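Local coordinates for protein antitoxin (Nitrosomonas europaea, PDB 2ODK) that probably serves as the antitoxin of a type II toxin-antitoxin system, neutralising its partner toxin, at the interface of chains A and B. Sequence-based numbering; all coordinates share one arbitrary frame. Chains: chain A/B, Hypothetical protein.

The interface of chains A and B. Residues chain A 3, 27, 39, 45-46, 49-50, 53; chain B 46, 49-50, 53.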
HETATM    1  N   MSE A   3      10.560   0.567   4.400  1.00 33.73           N
HETATM    2  CA  MSE A   3       9.738   0.888   5.603  1.00 32.21           C
HETATM    3  C   MSE A   3       9.979   2.347   6.038  1.00 31.17           C
HETATM    4  O   MSE A   3       9.767   2.684   7.202  1.00 33.15           O
HETATM    5  CB  MSE A   3      10.010  -0.084   6.766  1.00 33.19           C
HETATM    6  CG  MSE A   3       9.573  -1.554   6.543  1.00 33.61           C
HETATM    7 SE   MSE A   3       7.661  -1.867   6.285  0.40 32.51          SE
HETATM    8  CE  MSE A   3       7.678  -3.820   6.469  1.00 34.70           C
ATOM      9  N   PRO A  27       8.506  -2.446   0.990  1.00 14.15           N
ATOM     10  CA  PRO A  27       7.296  -1.895   1.651  1.00 13.46           C
ATOM     11  C   PRO A  27       7.497  -0.498   2.222  1.00 13.15           C
ATOM     12  O   PRO A  27       8.494  -0.245   2.919  1.00 15.00           O
ATOM     13  CB  PRO A  27       7.018  -2.911   2.745  1.00 14.80           C
ATOM     14  CG  PRO A  27       7.466  -4.251   2.072  1.00 14.96           C
ATOM     15  CD  PRO A  27       8.723  -3.868   1.332  1.00 15.66           C
ATOM     16  N   VAL A  39       0.632  -0.170   4.782  1.00 11.50           N
ATOM     17  CA  VAL A  39       1.937  -0.348   4.144  0.60 12.13           C
ATOM     18  C   VAL A  39       1.701  -0.711   2.676  1.00 10.82           C
ATOM     19  O   VAL A  39       0.807  -1.500   2.353  1.00 11.48           O
ATOM     20  CB  VAL A  39       2.791  -1.382   4.919  0.60 12.91           C
ATOM     21  CG1 VAL A  39       2.055  -2.666   5.100  0.60 13.60           C
ATOM     22  CG2 VAL A  39       4.125  -1.627   4.258  0.60 11.72           C
ATOM     23  N   GLU A  45       5.302  -9.656  -3.800  1.00  9.93           N
ATOM     24  CA  GLU A  45       5.687 -10.007  -2.440  1.00 11.08           C
ATOM     25  C   GLU A  45       4.442 -10.346  -1.610  1.00 10.87           C
ATOM     26  O   GLU A  45       4.443 -11.331  -0.848  1.00 11.64           O
ATOM     27  CB  GLU A  45       6.438  -8.833  -1.805  1.00 11.74           C
ATOM     28  CG  GLU A  45       6.823  -9.068  -0.358  1.00 14.41           C
ATOM     29  CD  GLU A  45       7.749  -7.987   0.203  1.00 15.62           C
ATOM     30  OE1 GLU A  45       8.413  -7.292  -0.590  1.00 18.87           O
ATOM     31  OE2 GLU A  45       7.835  -7.848   1.454  1.00 21.30           O
ATOM     32  N   TRP A  46       3.372  -9.534  -1.760  1.00 11.79           N
ATOM     33  CA  TRP A  46       2.127  -9.836  -1.092  1.00 13.17           C
ATOM     34  C   TRP A  46       1.563 -11.206  -1.501  1.00 11.61           C
ATOM     35  O   TRP A  46       1.147 -12.010  -0.632  1.00 13.09           O
ATOM     36  CB  TRP A  46       1.130  -8.722  -1.454  1.00 16.40           C
ATOM     37  CG  TRP A  46      -0.303  -8.962  -1.079  1.00 18.97           C
ATOM     38  CD1 TRP A  46      -1.380  -9.196  -1.929  1.00 20.29           C
ATOM     39  CD2 TRP A  46      -0.800  -8.951   0.216  1.00 20.12           C
ATOM     40  NE1 TRP A  46      -2.520  -9.336  -1.190  1.00 26.85           N
ATOM     41  CE2 TRP A  46      -2.205  -9.172   0.133  1.00 19.12           C
ATOM     42  CE3 TRP A  46      -0.226  -8.730   1.442  1.00 18.08           C
ATOM     43  CZ2 TRP A  46      -3.018  -9.223   1.241  1.00 22.79           C
ATOM     44  CZ3 TRP A  46      -1.077  -8.781   2.589  1.00 22.37           C
ATOM     45  CH2 TRP A  46      -2.434  -9.016   2.464  1.00 22.08           C
ATOM     46  N   LEU A  49       3.452 -13.962   0.153  1.00 14.09           N
ATOM     47  CA  LEU A  49       3.122 -13.975   1.586  0.50 16.74           C
ATOM     48  C   LEU A  49       1.795 -14.698   1.812  1.00 16.93           C
ATOM     49  O   LEU A  49       1.637 -15.520   2.742  1.00 20.05           O
ATOM     50  CB  LEU A  49       2.983 -12.521   2.094  0.50 16.62           C
ATOM     51  CG  LEU A  49       2.655 -12.292   3.575  0.50 18.20           C
ATOM     52  CD1 LEU A  49       3.705 -12.997   4.400  0.50 20.09           C
ATOM     53  CD2 LEU A  49       2.688 -10.822   3.895  0.50 18.10           C
ATOM     54  N   GLN A  50       0.805 -14.352   0.978  1.00 17.62           N
ATOM     55  CA  GLN A  50      -0.542 -14.978   1.016  0.60 18.03           C
ATOM     56  C   GLN A  50      -0.431 -16.494   0.831  1.00 19.64           C
ATOM     57  O   GLN A  50      -1.083 -17.275   1.552  1.00 21.21           O
ATOM     58  CB  GLN A  50      -1.477 -14.403  -0.080  0.60 18.16           C
ATOM     59  CG  GLN A  50      -2.047 -12.956   0.122  0.60 17.91           C
ATOM     60  CD  GLN A  50      -3.000 -12.532  -1.022  0.60 17.52           C
ATOM     61  OE1 GLN A  50      -2.643 -12.574  -2.205  0.60 19.01           O
ATOM     62  NE2 GLN A  50      -4.223 -12.152  -0.671  0.60 19.96           N
ATOM     63  N   ALA A  53       1.151 -18.167   3.948  1.00 29.95           N
ATOM     64  CA  ALA A  53       0.278 -18.104   5.131  1.00 32.38           C
ATOM     65  C   ALA A  53      -0.960 -18.929   4.867  1.00 34.12           C
ATOM     66  O   ALA A  53      -1.091 -20.024   5.397  1.00 36.57           O
ATOM     67  CB  ALA A  53      -0.108 -16.684   5.430  1.00 32.32           C
TER
ATOM     68  N   TRP B  46      -0.667  -6.659   7.836  1.00 16.41           N
ATOM     69  CA  TRP B  46       0.679  -6.916   7.308  1.00 17.87           C
ATOM     70  C   TRP B  46       1.553  -7.650   8.326  1.00 20.09           C
ATOM     71  O   TRP B  46       2.187  -8.684   8.008  1.00 20.65           O
ATOM     72  CB  TRP B  46       1.332  -5.596   6.922  1.00 18.44           C
ATOM     73  CG  TRP B  46       2.746  -5.697   6.491  1.00 20.33           C
ATOM     74  CD1 TRP B  46       3.842  -5.114   7.088  1.00 22.61           C
ATOM     75  CD2 TRP B  46       3.229  -6.371   5.327  1.00 20.43           C
ATOM     76  NE1 TRP B  46       4.975  -5.407   6.369  1.00 23.93           N
ATOM     77  CE2 TRP B  46       4.637  -6.185   5.296  1.00 21.31           C
ATOM     78  CE3 TRP B  46       2.624  -7.149   4.332  1.00 20.07           C
ATOM     79  CZ2 TRP B  46       5.448  -6.726   4.293  1.00 22.90           C
ATOM     80  CZ3 TRP B  46       3.456  -7.699   3.318  1.00 22.74           C
ATOM     81  CH2 TRP B  46       4.842  -7.466   3.318  1.00 23.00           C
ATOM     82  N   LEU B  49       0.317 -11.242   8.835  1.00 23.79           N
ATOM     83  CA  LEU B  49       0.631 -12.114   7.714  0.50 24.31           C
ATOM     84  C   LEU B  49       2.095 -12.521   7.760  1.00 24.35           C
ATOM     85  O   LEU B  49       2.422 -13.700   7.457  1.00 25.31           O
ATOM     86  CB  LEU B  49       0.277 -11.420   6.397  0.50 24.13           C
ATOM     87  CG  LEU B  49      -0.775 -12.061   5.477  0.50 27.11           C
ATOM     88  CD1 LEU B  49      -0.083 -12.768   4.328  0.50 28.36           C
ATOM     89  CD2 LEU B  49      -1.745 -13.016   6.173  0.50 27.57           C
ATOM     90  N   GLN B  50       2.976 -11.586   8.108  1.00 25.20           N
ATOM     91  CA  GLN B  50       4.389 -11.910   8.167  0.50 26.26           C
ATOM     92  C   GLN B  50       4.622 -13.002   9.213  1.00 27.10           C
ATOM     93  O   GLN B  50       5.418 -13.940   8.956  1.00 28.76           O
ATOM     94  CB  GLN B  50       5.248 -10.673   8.400  0.50 26.16           C
ATOM     95  CG  GLN B  50       5.340  -9.764   7.164  0.50 26.75           C
ATOM     96  CD  GLN B  50       6.230  -8.567   7.393  0.50 27.98           C
ATOM     97  OE1 GLN B  50       5.965  -7.741   8.268  0.50 29.61           O
ATOM     98  NE2 GLN B  50       7.292  -8.458   6.603  0.50 29.80           N
ATOM     99  N   ALA B  53       3.257 -16.390   7.870  0.80 30.37           N
ATOM    100  CA  ALA B  53       4.056 -16.991   6.790  0.80 30.57           C
ATOM    101  C   ALA B  53       5.305 -17.662   7.369  0.80 31.53           C
ATOM    102  O   ALA B  53       5.971 -17.109   8.257  0.80 33.10           O
ATOM    103  CB  ALA B  53       4.428 -15.952   5.737  0.80 29.83           C
TER
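Two copies of a Phd/YefM antitoxin meet here: helix 43-52 of chain B packs on the same helix, strand 35-42 and nearby loops of chain A. The patch is part of a two-fold symmetric interface, so each contact recurs with the chains exchanged. Antitoxins of this family are typically dimers, and this pairing is likely the dimer interface. The contacts are mostly apolar, and no nitrogen or oxygen of one chain comes within bonding reach of the other.

B:Trp46 lies across chain A. Its CG is anti to the backbone N (chi1 175°), and chi2 of -118° turns the indole so that one face meets strand 35-42 of chain A. CB touches CG1 of A:Val39. The same methyl sits over the face of the five-membered ring as a CH-pi contact, with A:Val39 CG1 3.4 Å from B:Trp46 CG; CD1 and CD2 also lie by it. A:Val39 holds CG1 in the crowded position between its backbone N and carbonyl carbon. The opposite indole face carries CD, the amide carbon of B:Gln50. The ring is held between B:Gln50 of its own chain and A:Val39 of the partner.

Farther out, NE1 points toward the terminal methyl CE of the selenomethionine A:Met3, tip to tip, and CE2 lies by the same methyl. B:Trp46 CZ2 reaches A:Pro27 CG at 3.9 Å, the side chains crossing at about a right angle. The carboxylate oxygen A:Glu45 OE2 lies in the ring plane at the edge, 3.5 Å from B:Trp46 CH2. Its carboxylate is turned 48° from the indole. An acid at this edge would suit the slightly positive aromatic hydrogens. B:Trp46 CZ3 meets A:Leu49 CD2 at 3.3 Å, and CE3 lies by the same methyl.

A:Leu49, with CG anti to the backbone N, sends its two methyls in different directions. CD2 fits between B:Trp46 and the side chain of B:Leu49, which crosses it obliquely. Toward the end of the partner helix, A:Leu49 CD1 packs tightly on B:Ala53 CB, 3.3 Å away.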